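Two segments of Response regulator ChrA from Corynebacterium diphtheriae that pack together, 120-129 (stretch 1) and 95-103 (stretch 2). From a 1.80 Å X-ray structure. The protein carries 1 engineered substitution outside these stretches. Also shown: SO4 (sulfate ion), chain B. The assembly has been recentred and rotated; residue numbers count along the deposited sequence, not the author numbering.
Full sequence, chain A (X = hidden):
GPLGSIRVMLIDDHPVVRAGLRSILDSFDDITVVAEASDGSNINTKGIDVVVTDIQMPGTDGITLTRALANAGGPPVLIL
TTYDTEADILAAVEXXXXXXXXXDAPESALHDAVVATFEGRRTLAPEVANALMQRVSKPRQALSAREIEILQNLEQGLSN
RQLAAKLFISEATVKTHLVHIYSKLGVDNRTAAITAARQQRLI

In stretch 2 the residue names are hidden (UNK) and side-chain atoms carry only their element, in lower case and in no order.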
# COMPACT_ATOMS: atom_id res chain seq x y z
N GLY A 120 -12.07 20.68 -3.56
CA GLY A 120 -12.68 19.48 -4.07
C GLY A 120 -12.09 19.06 -5.39
O GLY A 120 -12.75 18.36 -6.14
N ARG A 121 -10.84 19.42 -5.65
CA ARG A 121 -10.09 18.99 -6.82
C ARG A 121 -9.11 17.89 -6.43
O ARG A 121 -8.45 18.00 -5.39
CB ARG A 121 -9.35 20.16 -7.45
CG ARG A 121 -10.26 21.28 -7.91
CD ARG A 121 -9.54 22.41 -8.61
NE ARG A 121 -8.90 23.38 -7.72
CZ ARG A 121 -7.59 23.42 -7.52
NH1 ARG A 121 -6.80 22.55 -8.14
NH2 ARG A 121 -7.04 24.32 -6.71
N ARG A 122 -9.04 16.82 -7.22
CA ARG A 122 -8.15 15.70 -6.94
C ARG A 122 -6.70 16.09 -7.07
O ARG A 122 -6.34 16.85 -7.98
CB ARG A 122 -8.33 14.56 -7.94
CG ARG A 122 -9.53 13.72 -7.92
CD ARG A 122 -10.01 13.24 -6.59
NE ARG A 122 -9.32 12.16 -5.91
CZ ARG A 122 -9.35 10.87 -6.23
NH1 ARG A 122 -9.85 10.45 -7.41
NH2 ARG A 122 -8.76 10.01 -5.43
N THR A 123 -5.83 15.57 -6.19
CA THR A 123 -4.38 15.65 -6.37
C THR A 123 -3.88 14.25 -6.43
O THR A 123 -3.75 13.61 -5.44
CB THR A 123 -3.67 16.41 -5.24
OG1 THR A 123 -4.21 17.73 -5.17
CG2 THR A 123 -2.13 16.49 -5.44
N LEU A 124 -3.62 13.76 -7.64
CA LEU A 124 -3.03 12.44 -7.80
C LEU A 124 -1.58 12.62 -8.17
O LEU A 124 -1.17 12.54 -9.35
CB LEU A 124 -3.80 11.67 -8.85
CG LEU A 124 -5.29 11.59 -8.62
CD1 LEU A 124 -5.96 10.76 -9.73
CD2 LEU A 124 -5.58 10.99 -7.25
N ALA A 125 -0.79 12.97 -7.17
CA ALA A 125 0.53 13.50 -7.45
C ALA A 125 1.36 12.46 -8.23
O ALA A 125 1.44 11.27 -7.84
CB ALA A 125 1.26 13.88 -6.17
N PRO A 126 2.02 12.89 -9.31
CA PRO A 126 2.83 11.94 -10.09
C PRO A 126 3.85 11.19 -9.27
O PRO A 126 4.13 10.03 -9.55
CB PRO A 126 3.51 12.86 -11.18
CG PRO A 126 2.47 13.90 -11.38
CD PRO A 126 1.89 14.19 -10.01
N GLU A 127 4.43 11.84 -8.24
CA GLU A 127 5.41 11.19 -7.42
C GLU A 127 4.81 10.05 -6.60
O GLU A 127 5.48 9.09 -6.31
CB GLU A 127 6.11 12.18 -6.50
CG GLU A 127 6.88 13.27 -7.27
CD GLU A 127 6.04 14.40 -7.84
OE1 GLU A 127 4.77 14.45 -7.67
OE2 GLU A 127 6.67 15.28 -8.51
N VAL A 128 3.55 10.23 -6.19
CA VAL A 128 2.87 9.18 -5.47
C VAL A 128 2.55 8.02 -6.43
O VAL A 128 2.72 6.85 -6.09
CB VAL A 128 1.61 9.70 -4.74
CG1 VAL A 128 0.87 8.55 -4.11
CG2 VAL A 128 2.03 10.72 -3.66
N ALA A 129 2.06 8.36 -7.59
CA ALA A 129 1.78 7.37 -8.61
C ALA A 129 3.01 6.57 -8.93
O ALA A 129 2.91 5.31 -9.06
CB ALA A 129 1.23 8.05 -9.86
N UNK A 95 -8.28 3.70 -1.17
CA UNK A 95 -9.25 4.37 -0.29
C UNK A 95 -9.86 5.60 -0.90
O UNK A 95 -10.91 6.08 -0.42
c UNK A 95 -8.63 4.67 1.05
N UNK A 96 -9.24 6.16 -1.94
CA UNK A 96 -9.85 7.29 -2.63
C UNK A 96 -9.92 8.61 -1.89
O UNK A 96 -10.95 9.35 -1.95
N UNK A 97 -8.84 8.95 -1.20
CA UNK A 97 -8.71 10.29 -0.65
C UNK A 97 -8.74 11.32 -1.77
O UNK A 97 -8.32 11.03 -2.88
c UNK A 97 -7.41 10.41 0.10
N UNK A 98 -9.20 12.51 -1.45
CA UNK A 98 -9.22 13.63 -2.39
C UNK A 98 -7.82 13.87 -2.96
O UNK A 98 -7.68 14.00 -4.19
c UNK A 98 -9.93 16.10 -2.59
c UNK A 98 -12.56 15.39 -3.16
c UNK A 98 -9.77 14.88 -1.73
s UNK A 98 -11.08 15.88 -3.98
N UNK A 99 -6.81 13.90 -2.08
CA UNK A 99 -5.44 14.14 -2.54
C UNK A 99 -4.40 13.22 -1.95
O UNK A 99 -4.62 12.63 -0.89
N UNK A 100 -3.28 13.13 -2.65
CA UNK A 100 -2.13 12.33 -2.25
C UNK A 100 -0.90 13.18 -2.59
O UNK A 100 -0.83 13.77 -3.68
c UNK A 100 -5.43 9.39 -3.16
c UNK A 100 -4.36 10.19 -3.48
c UNK A 100 -2.02 11.02 -3.06
c UNK A 100 -3.16 10.07 -2.81
o UNK A 100 -6.28 7.57 -1.87
c UNK A 100 -3.03 9.13 -1.85
c UNK A 100 -5.26 8.41 -2.20
c UNK A 100 -4.07 8.24 -1.57
N UNK A 101 0.07 13.16 -1.70
CA UNK A 101 1.34 13.89 -1.90
C UNK A 101 2.42 13.24 -1.09
O UNK A 101 2.14 12.61 -0.07
c UNK A 101 1.18 15.36 -1.48
c UNK A 101 2.19 17.64 -1.22
c UNK A 101 2.11 16.56 -3.49
c UNK A 101 2.25 16.31 -2.01
N UNK A 102 3.67 13.36 -1.53
CA UNK A 102 4.76 12.94 -0.68
C UNK A 102 5.14 13.98 0.35
O UNK A 102 5.07 15.16 0.09
c UNK A 102 6.00 12.55 -1.48
c UNK A 102 7.16 11.15 -3.18
c UNK A 102 5.83 11.41 -2.47
c UNK A 102 5.34 10.18 -1.79
N UNK A 103 5.59 13.53 1.50
CA UNK A 103 5.91 14.46 2.62
C UNK A 103 7.07 15.39 2.37
O UNK A 103 7.10 16.47 2.95
c UNK A 103 4.11 11.48 6.22
c UNK A 103 5.02 12.99 4.48
n UNK A 103 4.52 10.40 7.10
c UNK A 103 6.20 13.72 3.91
c UNK A 103 5.34 12.22 5.76
S SO4 B . 3.56 6.93 5.98
O1 SO4 B . 4.71 7.83 5.77
O2 SO4 B . 3.96 5.56 5.65
O3 SO4 B . 2.98 6.87 7.34
O4 SO4 B . 2.40 7.34 5.06

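Position 95 carries a single side-chain carbon and lies out of reach of stretch 1; one carbon beyond CA can only be a CB, so the residue is Ala95. Position 96 has no side-chain atom at all, which identifies Gly96. It is the first residue after a helix to leave helical geometry, and its positive phi of 70° is a conformation that favours glycine. Its backbone C lies 4.0 Å from NH2 of Arg122.

Position 97 again has one carbon, directed sideways, its CB 5.7 Å from NH2 of Arg122, and is therefore Ala97. O of Ala97 accepts a hydrogen bond of 2.8 Å from NH2 of Arg122 and a weak one of 3.4 Å from NE of Arg122.

At position 98 the side chain is an unbranched run of two carbons, a sulfur and a terminal carbon. The thioether reaches the turn at Gly120 and Arg121, and a sulfur within the chain rather than at its end means Met98. Its SD lies 3.6 Å from C of Gly120, 3.7 Å from O of Arg121 and 3.9 Å from CD of Arg122.

Position 99 shows only backbone atoms and is Gly99. It pairs with Thr123, and an ideal CB built here would sit 3.4 Å from CB of Thr123, a tight fit that the absent side chain avoids.

Position 100 has one carbon leading to a six-carbon ring that bears an oxygen, with Leu124 and Val128 against it: Tyr100. Its CD1 is 4.0 Å from CD2 of Leu124, its CB is 3.9 Å from CG1 of Val128, and NH2 of Arg122 approaches the ring edge. The hydroxyl turns back on its own stretch, where OH of Tyr100 accepts a 3.0 Å hydrogen bond from N of Ala97.

Position 101 has four carbons forked at the second, one branch end against Ala125: Leu101. Although its CA-to-CB bond points away from stretch 1, CD1 of Leu101 comes within 3.9 Å of CB of Ala125. Position 102 has the same fork, its ends against Glu127 and Val128: Leu102. Its CD1 packs 3.6 Å from CB of Glu127 and its CD2 lies 3.8 Å from CG2 of Val128.

At position 103 four carbons in a row end in nitrogen, giving Lys103. It does not touch stretch 1; its NZ instead donates a 2.9 Å hydrogen bond to O1 of the sulfate.

The contact joins a short parallel ladder to an apolar patch. N of Thr123 donates to O of Met98 at 3.1 Å, and N of Tyr100 donates to O of Thr123 at 2.9 Å, fixing the register. Arg122 extends this pairing with its side chain, as NE of Arg122 also binds O of Met98 at 3.0 Å. Beyond the strand, the chain turns into a helix at Ala125, bringing Val128 against Tyr100 and Leu102. Together the two stretches bury 600 Å².

Stretch 2 (95-103) AGAMGYLLK
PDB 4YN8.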